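Local atomic coordinates of alkyl hydroperoxide reductase AhpD (Deinococcus radiodurans R1, PDB entry 6K40), a protein that probably has peroxiredoxin activity, reducing alkyl hydroperoxides as an antioxidant enzyme of the AhpD-like family. Residues V118-A123 against Y135-T140. Numbering follows the deposited sequence.
Sequences VNWRQA and YAEKLT
Glu137, reaching out from helix 127-141, shares its two carboxylate oxygens between Trp120 and Arg121, and so illustrates how one buried acid can tie a loop to a helix. The indole supplies an uncharged donor: NE1 of Trp120 donates to OE1 of Glu137 over 2.6 Å, with an N-H...O angle of 154°. OE1 lies near the ring plane at the indole edge, whereas the donor stands above the carboxylate plane, and the two flat groups are almost perpendicular (88°). The first torsion of Glu137 (chi1 176°) turns CG away from its backbone N, and a bend at chi2 follows before the carboxylate meets the loop.

The ionic part is a salt bridge in which NH2 of Arg121 meets OE2 of Glu137 at 2.8 Å, nearly straight; NH1 adds a weak, longer bond to the same oxygen.

Packing against the indole and second-shell bonds position the arginine. CZ2 of Trp120 lies 3.5 Å from the guanidinium plane of Arg121, over its centre, while NH1 of Arg121 donates to OD1 of Asn119 at 3.0 Å. That oxygen also accepts the backbone N of Arg121, from the opposite face of its amide plane.

Arg91 of the second subunit forms another salt bridge with OE2, so two arginines probably favour the ionised carboxylate. The loop segment combines an Asx turn at Asn119 with a 3-10 turn, linking helices 110-118 and 127-141 of the all-helical AhpD-like fold at the interface between the two subunits.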
ATOM      1  N   VAL A 118      -0.271  -2.385   4.055  1.00 18.25           N
ATOM      2  CA  VAL A 118       1.028  -2.858   3.592  1.00 18.73           C
ATOM      3  C   VAL A 118       1.304  -4.241   4.166  1.00 17.91           C
ATOM      4  O   VAL A 118       1.521  -5.204   3.422  1.00 18.21           O
ATOM      5  CB  VAL A 118       2.143  -1.867   3.974  1.00 18.66           C
ATOM      6  CG1 VAL A 118       3.501  -2.427   3.602  1.00 18.06           C
ATOM      7  CG2 VAL A 118       1.908  -0.526   3.299  1.00 18.78           C
ATOM      8  N   ASN A 119       1.295  -4.351   5.493  1.00 17.13           N
ATOM      9  CA  ASN A 119       1.599  -5.619   6.152  1.00 18.32           C
ATOM     10  C   ASN A 119       0.920  -5.622   7.511  1.00 18.20           C
ATOM     11  O   ASN A 119       1.332  -4.886   8.412  1.00 20.29           O
ATOM     12  CB  ASN A 119       3.106  -5.822   6.299  1.00 18.97           C
ATOM     13  CG  ASN A 119       3.482  -7.281   6.452  1.00 18.63           C
ATOM     14  OD1 ASN A 119       2.692  -8.093   6.942  1.00 18.39           O
ATOM     15  ND2 ASN A 119       4.694  -7.624   6.035  1.00 15.90           N
ATOM     16  N   TRP A 120      -0.113  -6.453   7.657  1.00 15.94           N
ATOM     17  CA  TRP A 120      -0.815  -6.550   8.930  1.00 18.18           C
ATOM     18  C   TRP A 120       0.084  -7.065  10.048  1.00 19.52           C
ATOM     19  O   TRP A 120      -0.204  -6.814  11.225  1.00 18.97           O
ATOM     20  CB  TRP A 120      -2.042  -7.455   8.774  1.00 18.03           C
ATOM     21  CG  TRP A 120      -1.696  -8.817   8.276  1.00 15.85           C
ATOM     22  CD1 TRP A 120      -1.677  -9.233   6.981  1.00 15.64           C
ATOM     23  CD2 TRP A 120      -1.301  -9.946   9.067  1.00 15.96           C
ATOM     24  NE1 TRP A 120      -1.300 -10.553   6.913  1.00 25.57           N
ATOM     25  CE2 TRP A 120      -1.061 -11.012   8.182  1.00 26.18           C
ATOM     26  CE3 TRP A 120      -1.130 -10.156  10.439  1.00 16.20           C
ATOM     27  CZ2 TRP A 120      -0.663 -12.272   8.623  1.00 27.24           C
ATOM     28  CZ3 TRP A 120      -0.733 -11.403  10.874  1.00 16.27           C
ATOM     29  CH2 TRP A 120      -0.504 -12.447   9.970  1.00 16.11           C
ATOM     30  N   ARG A 121       1.163  -7.781   9.711  1.00 21.91           N
ATOM     31  CA  ARG A 121       2.093  -8.252  10.733  1.00 20.29           C
ATOM     32  C   ARG A 121       2.804  -7.098  11.424  1.00 21.30           C
ATOM     33  O   ARG A 121       3.226  -7.234  12.578  1.00 20.41           O
ATOM     34  CB  ARG A 121       3.124  -9.198  10.122  1.00 20.03           C
ATOM     35  CG  ARG A 121       2.553 -10.485   9.567  1.00 21.01           C
ATOM     36  CD  ARG A 121       3.586 -11.220   8.728  1.00 20.67           C
ATOM     37  NE  ARG A 121       2.992 -12.306   7.952  1.00 19.97           N
ATOM     38  CZ  ARG A 121       2.429 -12.147   6.760  1.00 19.61           C
ATOM     39  NH1 ARG A 121       2.380 -10.944   6.201  1.00 17.41           N
ATOM     40  NH2 ARG A 121       1.914 -13.193   6.126  1.00 15.62           N
ATOM     41  N   GLN A 122       2.945  -5.961  10.741  1.00 22.29           N
ATOM     42  CA  GLN A 122       3.640  -4.804  11.285  1.00 22.91           C
ATOM     43  C   GLN A 122       2.677  -3.716  11.738  1.00 25.75           C
ATOM     44  O   GLN A 122       3.059  -2.543  11.814  1.00 26.70           O
ATOM     45  CB  GLN A 122       4.625  -4.249  10.257  1.00 19.49           C
ATOM     46  CG  GLN A 122       5.678  -5.251   9.833  1.00 18.28           C
ATOM     47  CD  GLN A 122       6.364  -4.857   8.549  1.00 17.95           C
ATOM     48  OE1 GLN A 122       6.378  -3.688   8.177  1.00 18.67           O
ATOM     49  NE2 GLN A 122       6.940  -5.834   7.861  1.00 18.75           N
ATOM     50  N   ALA A 123       1.440  -4.083  12.045  1.00 24.92           N
ATOM     51  CA  ALA A 123       0.485  -3.184  12.663  1.00 25.14           C
ATOM     52  C   ALA A 123       0.207  -3.678  14.074  1.00 25.23           C
ATOM     53  O   ALA A 123       0.486  -4.831  14.417  1.00 22.98           O
ATOM     54  CB  ALA A 123      -0.817  -3.110  11.858  1.00 24.00           C
ATOM     55  N   TYR A 135      -5.885 -15.329   8.174  1.00 19.84           N
ATOM     56  CA  TYR A 135      -6.801 -16.145   7.385  1.00 17.69           C
ATOM     57  C   TYR A 135      -7.056 -15.522   6.017  1.00 16.46           C
ATOM     58  O   TYR A 135      -7.062 -16.224   4.998  1.00 15.55           O
ATOM     59  CB  TYR A 135      -8.113 -16.344   8.146  1.00 17.88           C
ATOM     60  CG  TYR A 135      -8.979 -17.439   7.569  1.00 18.27           C
ATOM     61  CD1 TYR A 135      -8.817 -18.761   7.965  1.00 18.89           C
ATOM     62  CD2 TYR A 135      -9.955 -17.151   6.624  1.00 16.42           C
ATOM     63  CE1 TYR A 135      -9.608 -19.766   7.436  1.00 19.90           C
ATOM     64  CE2 TYR A 135     -10.750 -18.147   6.090  1.00 17.80           C
ATOM     65  CZ  TYR A 135     -10.573 -19.451   6.499  1.00 18.80           C
ATOM     66  OH  TYR A 135     -11.361 -20.442   5.965  1.00 17.29           O
ATOM     67  N   ALA A 136      -7.277 -14.204   5.975  1.00 16.55           N
ATOM     68  CA  ALA A 136      -7.499 -13.530   4.701  1.00 15.14           C
ATOM     69  C   ALA A 136      -6.295 -13.679   3.785  1.00 16.73           C
ATOM     70  O   ALA A 136      -6.442 -13.947   2.585  1.00 14.91           O
ATOM     71  CB  ALA A 136      -7.816 -12.054   4.937  1.00 15.15           C
ATOM     72  N   GLU A 137      -5.089 -13.518   4.336  1.00 17.94           N
ATOM     73  CA  GLU A 137      -3.889 -13.644   3.522  1.00 16.75           C
ATOM     74  C   GLU A 137      -3.737 -15.057   2.981  1.00 16.08           C
ATOM     75  O   GLU A 137      -3.420 -15.246   1.800  1.00 16.07           O
ATOM     76  CB  GLU A 137      -2.658 -13.242   4.333  1.00 15.84           C
ATOM     77  CG  GLU A 137      -1.349 -13.442   3.588  1.00 16.91           C
ATOM     78  CD  GLU A 137      -0.311 -12.399   3.942  1.00 18.30           C
ATOM     79  OE1 GLU A 137      -0.678 -11.368   4.543  1.00 19.04           O
ATOM     80  OE2 GLU A 137       0.874 -12.611   3.615  1.00 19.33           O
ATOM     81  N   LYS A 138      -3.968 -16.068   3.822  1.00 17.89           N
ATOM     82  CA  LYS A 138      -3.840 -17.437   3.340  1.00 18.50           C
ATOM     83  C   LYS A 138      -4.874 -17.742   2.263  1.00 18.70           C
ATOM     84  O   LYS A 138      -4.549 -18.356   1.239  1.00 18.74           O
ATOM     85  CB  LYS A 138      -3.957 -18.433   4.493  1.00 18.75           C
ATOM     86  CG  LYS A 138      -3.343 -19.783   4.156  1.00 19.66           C
ATOM     87  CD  LYS A 138      -3.815 -20.900   5.071  1.00 20.70           C
ATOM     88  CE  LYS A 138      -3.552 -22.257   4.427  1.00 20.31           C
ATOM     89  NZ  LYS A 138      -3.399 -23.356   5.416  1.00 20.82           N
ATOM     90  N   LEU A 139      -6.124 -17.311   2.468  1.00 17.25           N
ATOM     91  CA  LEU A 139      -7.174 -17.593   1.495  1.00 16.70           C
ATOM     92  C   LEU A 139      -6.950 -16.843   0.188  1.00 16.79           C
ATOM     93  O   LEU A 139      -7.354 -17.323  -0.877  1.00 16.81           O
ATOM     94  CB  LEU A 139      -8.546 -17.254   2.081  1.00 17.34           C
ATOM     95  CG  LEU A 139      -9.779 -17.667   1.268  1.00 18.63           C
ATOM     96  CD1 LEU A 139      -9.745 -19.149   0.925  1.00 19.57           C
ATOM     97  CD2 LEU A 139     -11.058 -17.325   2.014  1.00 18.73           C
ATOM     98  N   THR A 140      -6.303 -15.677   0.246  1.00 16.56           N
ATOM     99  CA  THR A 140      -6.010 -14.939  -0.977  1.00 15.52           C
ATOM    100  C   THR A 140      -4.834 -15.548  -1.731  1.00 16.15           C
ATOM    101  O   THR A 140      -4.896 -15.709  -2.956  1.00 15.57           O
ATOM    102  CB  THR A 140      -5.723 -13.471  -0.655  1.00 15.16           C
ATOM    103  OG1 THR A 140      -6.876 -12.878  -0.047  1.00 17.12           O
ATOM    104  CG2 THR A 140      -5.378 -12.701  -1.925  1.00 14.55           C
TER